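Local coordinates for proliferating cell nuclear antigen (Entamoeba histolytica, PDB 3P91), which probably serves as a ring-shaped sliding clamp that increases the processivity of DNA polymerase delta during DNA replication, at residues L212-E217 / F251-K256; K229-L232 / L238-E241. All coordinates share one frame; numbering follows the deposited sequence.

Interaction 1. Residues L212-E217 / F251-K256; sequences LKQISE and FYLAPK
L253 overlaps two consecutive residues of the helix with one branch of its forked end. L253 CD2 lies 3.5 Å from I215 CD1 and 3.7 Å from Q214 CB; the other branch adds only a looser approach, with L253 CD1 4.1 Å from Q214 CG. Both helix side chains cross the leucine at about a right angle. Only carbon atoms meet, and the contact buries just 131 Å². The two helix residues arrive differently. Q214 starts out toward the strand and touches with the root of its chain, whereas I215 starts away from it and reaches back with its terminal methyl. The CB of L253 already points at the helix, and chi1 of -176° sets CG anti to the backbone N, with CD2 as the branch that meets both I215 and Q214. Nothing polar joins the two segments here; their closest CA atoms, those of Q214 and L253, are 8.1 Å apart. F210 of strand 206-211 touches both I215 and L253, F148 and T152 of helix 145-158 cover I215 further, and V50 packs on L253, placing the contact where helix 212-218 lies against the end of strand 247-253.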
loop_
_atom_site.group_PDB
_atom_site.type_symbol
_atom_site.label_atom_id
_atom_site.label_comp_id
_atom_site.label_asym_id
_atom_site.label_seq_id
_atom_site.Cartn_x
_atom_site.Cartn_y
_atom_site.Cartn_z
ATOM N N LEU A 212 -24.331 1.088 12.002
ATOM C CA LEU A 212 -23.204 0.313 11.495
ATOM C C LEU A 212 -21.897 1.093 11.595
ATOM O O LEU A 212 -20.836 0.511 11.840
ATOM C CB LEU A 212 -23.458 -0.173 10.061
ATOM C CG LEU A 212 -22.342 -0.924 9.315
ATOM C CD1 LEU A 212 -21.842 -2.138 10.087
ATOM C CD2 LEU A 212 -22.807 -1.339 7.925
ATOM N N LYS A 213 -21.971 2.410 11.425
ATOM C CA LYS A 213 -20.775 3.244 11.525
ATOM C C LYS A 213 -20.073 3.042 12.858
ATOM O O LYS A 213 -18.850 2.963 12.916
ATOM C CB LYS A 213 -21.109 4.722 11.331
ATOM N N GLN A 214 -20.855 2.955 13.925
ATOM C CA GLN A 214 -20.316 2.807 15.270
ATOM C C GLN A 214 -19.718 1.445 15.471
ATOM O O GLN A 214 -18.601 1.311 15.957
ATOM C CB GLN A 214 -21.436 2.960 16.286
ATOM C CG GLN A 214 -22.167 4.251 16.154
ATOM C CD GLN A 214 -21.360 5.368 16.705
ATOM O OE1 GLN A 214 -20.864 5.286 17.830
ATOM N NE2 GLN A 214 -21.191 6.417 15.917
ATOM N N ILE A 215 -20.499 0.428 15.132
ATOM C CA ILE A 215 -20.079 -0.946 15.314
ATOM C C ILE A 215 -18.759 -1.107 14.598
ATOM O O ILE A 215 -17.768 -1.549 15.179
ATOM C CB ILE A 215 -21.110 -1.923 14.724
ATOM C CG1 ILE A 215 -22.487 -1.699 15.351
ATOM C CG2 ILE A 215 -20.658 -3.360 14.908
ATOM C CD1 ILE A 215 -22.505 -1.846 16.850
ATOM N N SER A 216 -18.746 -0.701 13.334
ATOM C CA SER A 216 -17.580 -0.884 12.485
ATOM C C SER A 216 -16.361 -0.079 12.955
ATOM O O SER A 216 -15.225 -0.519 12.773
ATOM C CB SER A 216 -17.922 -0.562 11.028
ATOM O OG SER A 216 -17.982 0.837 10.822
ATOM N N GLU A 217 -16.591 1.089 13.555
ATOM C CA GLU A 217 -15.499 1.874 14.137
ATOM C C GLU A 217 -15.045 1.239 15.447
ATOM O O GLU A 217 -13.860 1.202 15.753
ATOM C CB GLU A 217 -15.920 3.331 14.359
ATOM N N PHE A 251 -17.401 -0.362 24.864
ATOM C CA PHE A 251 -18.266 0.592 24.201
ATOM C C PHE A 251 -19.705 0.262 24.522
ATOM O O PHE A 251 -20.058 -0.909 24.646
ATOM C CB PHE A 251 -18.078 0.517 22.701
ATOM C CG PHE A 251 -16.686 0.763 22.264
ATOM C CD1 PHE A 251 -16.272 2.035 21.938
ATOM C CD2 PHE A 251 -15.791 -0.277 22.168
ATOM C CE1 PHE A 251 -14.983 2.270 21.523
ATOM C CE2 PHE A 251 -14.505 -0.051 21.753
ATOM C CZ PHE A 251 -14.097 1.227 21.432
ATOM N N TYR A 252 -20.527 1.300 24.646
ATOM C CA TYR A 252 -21.945 1.138 24.937
ATOM C C TYR A 252 -22.759 1.800 23.855
ATOM O O TYR A 252 -22.627 3.003 23.624
ATOM C CB TYR A 252 -22.291 1.772 26.278
ATOM C CG TYR A 252 -21.606 1.126 27.453
ATOM C CD1 TYR A 252 -22.290 0.242 28.267
ATOM C CD2 TYR A 252 -20.271 1.398 27.746
ATOM C CE1 TYR A 252 -21.678 -0.350 29.344
ATOM C CE2 TYR A 252 -19.642 0.803 28.826
ATOM C CZ TYR A 252 -20.360 -0.071 29.624
ATOM O OH TYR A 252 -19.770 -0.678 30.709
ATOM N N LEU A 253 -23.601 1.012 23.195
ATOM C CA LEU A 253 -24.402 1.518 22.093
ATOM C C LEU A 253 -25.858 1.066 22.175
ATOM O O LEU A 253 -26.158 -0.129 22.241
ATOM C CB LEU A 253 -23.788 1.109 20.755
ATOM C CG LEU A 253 -24.507 1.670 19.530
ATOM C CD1 LEU A 253 -24.394 3.188 19.470
ATOM C CD2 LEU A 253 -23.970 1.035 18.255
ATOM N N ALA A 254 -26.762 2.035 22.162
ATOM C CA ALA A 254 -28.182 1.749 22.241
ATOM C C ALA A 254 -28.736 1.254 20.901
ATOM O O ALA A 254 -28.363 1.750 19.840
ATOM C CB ALA A 254 -28.930 2.985 22.705
ATOM N N PRO A 255 -29.639 0.269 20.946
ATOM C CA PRO A 255 -30.242 -0.235 19.709
ATOM C C PRO A 255 -31.081 0.829 18.988
ATOM O O PRO A 255 -31.497 1.815 19.600
ATOM C CB PRO A 255 -31.109 -1.397 20.195
ATOM C CG PRO A 255 -31.334 -1.126 21.630
ATOM C CD PRO A 255 -30.115 -0.459 22.131
ATOM N N LYS A 256 -31.297 0.643 17.690
ATOM C CA LYS A 256 -32.078 1.587 16.907
ATOM C C LYS A 256 -33.426 0.936 16.693
ATOM O O LYS A 256 -33.533 -0.285 16.793
ATOM C CB LYS A 256 -31.395 1.877 15.573
#

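Interaction 2. Residues K229-L232 / L238-E241; sequences KLSL and LIME
K229 and E241 lie side by side and point the same way from the sheet, facing each other as a hydrogen-bonded antiparallel pair. The glutamate is extended beyond CG, while the lysine bends at chi3 (74°), which carries its end alongside the carboxylate: K229 CE is 3.6 Å from E241 OE2, and K229 NZ stands 3.7 Å from the same oxygen. This salt bridge is long, whereas the four backbone bonds between the strands are short and fairly straight. On the same face, S231 sits opposite I239, and the contact is apolar in character: S231 CB rests 3.7 Å from I239 CD1, the serine methylene lying against the isoleucine's longer arm.

The other face carries L230 and M240, a non-hydrogen-bonded pair whose CA atoms are 4.5 Å apart. L238 joins L230 through its CD1, which lies 3.9 Å from L230 CB and is also near CD1 of L232, whose side chain it meets at a slant. With CG of L238 anti to the backbone N (chi1 164°), the leucine's end swings back over the neighbouring strand, and L238 CD1 comes within 3.1 Å of S231 O, a close carbon–oxygen contact.

The backbone hydrogen bonds hold the strands in register, a reciprocal pair between K229 and E241 and another between S231 and I239, with S231 N to I239 O at 2.8 Å. F148 of helix 145-158 covers L230 and M240, F210 touches L232 and L238, and I140 lies beside K229 and S231. Antiparallel, with axes at 169° and five residues between the segments, this is a beta hairpin with one apolar face against a helix and one more polar face, set within the continuous antiparallel sheet of the PCNA clamp fold.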
loop_
_atom_site.group_PDB
_atom_site.type_symbol
_atom_site.label_atom_id
_atom_site.label_comp_id
_atom_site.label_asym_id
_atom_site.label_seq_id
_atom_site.Cartn_x
_atom_site.Cartn_y
_atom_site.Cartn_z
ATOM N N LYS A 229 -16.074 -9.366 23.036
ATOM C CA LYS A 229 -17.280 -9.789 23.728
ATOM C C LYS A 229 -18.430 -8.804 23.555
ATOM O O LYS A 229 -18.344 -7.647 23.960
ATOM C CB LYS A 229 -17.016 -10.040 25.210
ATOM C CG LYS A 229 -18.081 -10.911 25.850
ATOM C CD LYS A 229 -17.841 -11.097 27.321
ATOM C CE LYS A 229 -18.189 -9.841 28.079
ATOM N NZ LYS A 229 -18.224 -10.089 29.545
ATOM N N LEU A 230 -19.511 -9.286 22.951
ATOM C CA LEU A 230 -20.697 -8.484 22.745
ATOM C C LEU A 230 -21.782 -8.940 23.704
ATOM O O LEU A 230 -22.242 -10.081 23.643
ATOM C CB LEU A 230 -21.202 -8.645 21.320
ATOM C CG LEU A 230 -20.278 -8.403 20.126
ATOM C CD1 LEU A 230 -19.084 -9.342 20.138
ATOM C CD2 LEU A 230 -21.070 -8.591 18.842
ATOM N N SER A 231 -22.192 -8.043 24.589
ATOM C CA SER A 231 -23.292 -8.316 25.490
ATOM C C SER A 231 -24.557 -7.721 24.907
ATOM O O SER A 231 -24.679 -6.507 24.772
ATOM C CB SER A 231 -23.004 -7.732 26.859
ATOM O OG SER A 231 -21.909 -8.398 27.448
ATOM N N LEU A 232 -25.504 -8.593 24.582
ATOM C CA LEU A 232 -26.642 -8.247 23.738
ATOM C C LEU A 232 -27.986 -8.194 24.479
ATOM O O LEU A 232 -28.355 -9.132 25.180
ATOM C CB LEU A 232 -26.714 -9.256 22.588
ATOM C CG LEU A 232 -27.632 -9.005 21.391
ATOM C CD1 LEU A 232 -27.405 -7.612 20.843
ATOM C CD2 LEU A 232 -27.369 -10.052 20.324
ATOM N N LEU A 238 -26.071 -2.307 23.793
ATOM C CA LEU A 238 -25.110 -3.377 23.634
ATOM C C LEU A 238 -23.780 -2.984 24.267
ATOM O O LEU A 238 -23.458 -1.805 24.368
ATOM C CB LEU A 238 -24.907 -3.646 22.141
ATOM C CG LEU A 238 -23.693 -4.457 21.693
ATOM C CD1 LEU A 238 -23.947 -5.944 21.769
ATOM C CD2 LEU A 238 -23.306 -4.038 20.305
ATOM N N ILE A 239 -23.012 -3.982 24.692
ATOM C CA ILE A 239 -21.638 -3.762 25.115
ATOM C C ILE A 239 -20.696 -4.503 24.183
ATOM O O ILE A 239 -20.890 -5.683 23.891
ATOM C CB ILE A 239 -21.373 -4.291 26.531
ATOM C CG1 ILE A 239 -22.537 -3.975 27.452
ATOM C CG2 ILE A 239 -20.087 -3.706 27.097
ATOM C CD1 ILE A 239 -22.386 -4.614 28.787
ATOM N N MET A 240 -19.673 -3.806 23.712
ATOM C CA MET A 240 -18.605 -4.457 22.975
ATOM C C MET A 240 -17.337 -4.280 23.790
ATOM O O MET A 240 -16.836 -3.173 23.924
ATOM C CB MET A 240 -18.455 -3.840 21.584
ATOM C CG MET A 240 -17.592 -4.642 20.627
ATOM S SD MET A 240 -17.418 -3.826 19.023
ATOM C CE MET A 240 -19.107 -3.864 18.448
ATOM N N GLU A 241 -16.837 -5.375 24.352
ATOM C CA GLU A 241 -15.699 -5.321 25.259
ATOM C C GLU A 241 -14.424 -5.938 24.694
ATOM O O GLU A 241 -14.424 -7.060 24.200
ATOM C CB GLU A 241 -16.041 -6.026 26.565
ATOM C CG GLU A 241 -14.818 -6.320 27.412
ATOM C CD GLU A 241 -15.124 -7.237 28.574
ATOM O OE1 GLU A 241 -14.313 -8.145 28.844
ATOM O OE2 GLU A 241 -16.175 -7.048 29.219
#

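How the interactions relate
Both contacts are buried and reach the same sheet, interaction 1 through strand 247-253 alone, which neighbours strand 238-244, but they are built differently. Interaction 2 joins two strands edge to edge through backbone hydrogen bonds, with a polar, partly exposed pair on one face; interaction 1 lays a helix against a strand by apolar contact alone and buries about a third of the area. They meet directly: L238 N lies 2.7 Å from L253 O and F251 N 3.0 Å from M240 O, probable hydrogen bonds that continue the sheet, while I215 CG2 packs on M240 CE. Along the chain, the hairpin 229-232/238-241 is nested within the loop closed by 212-217/251-256.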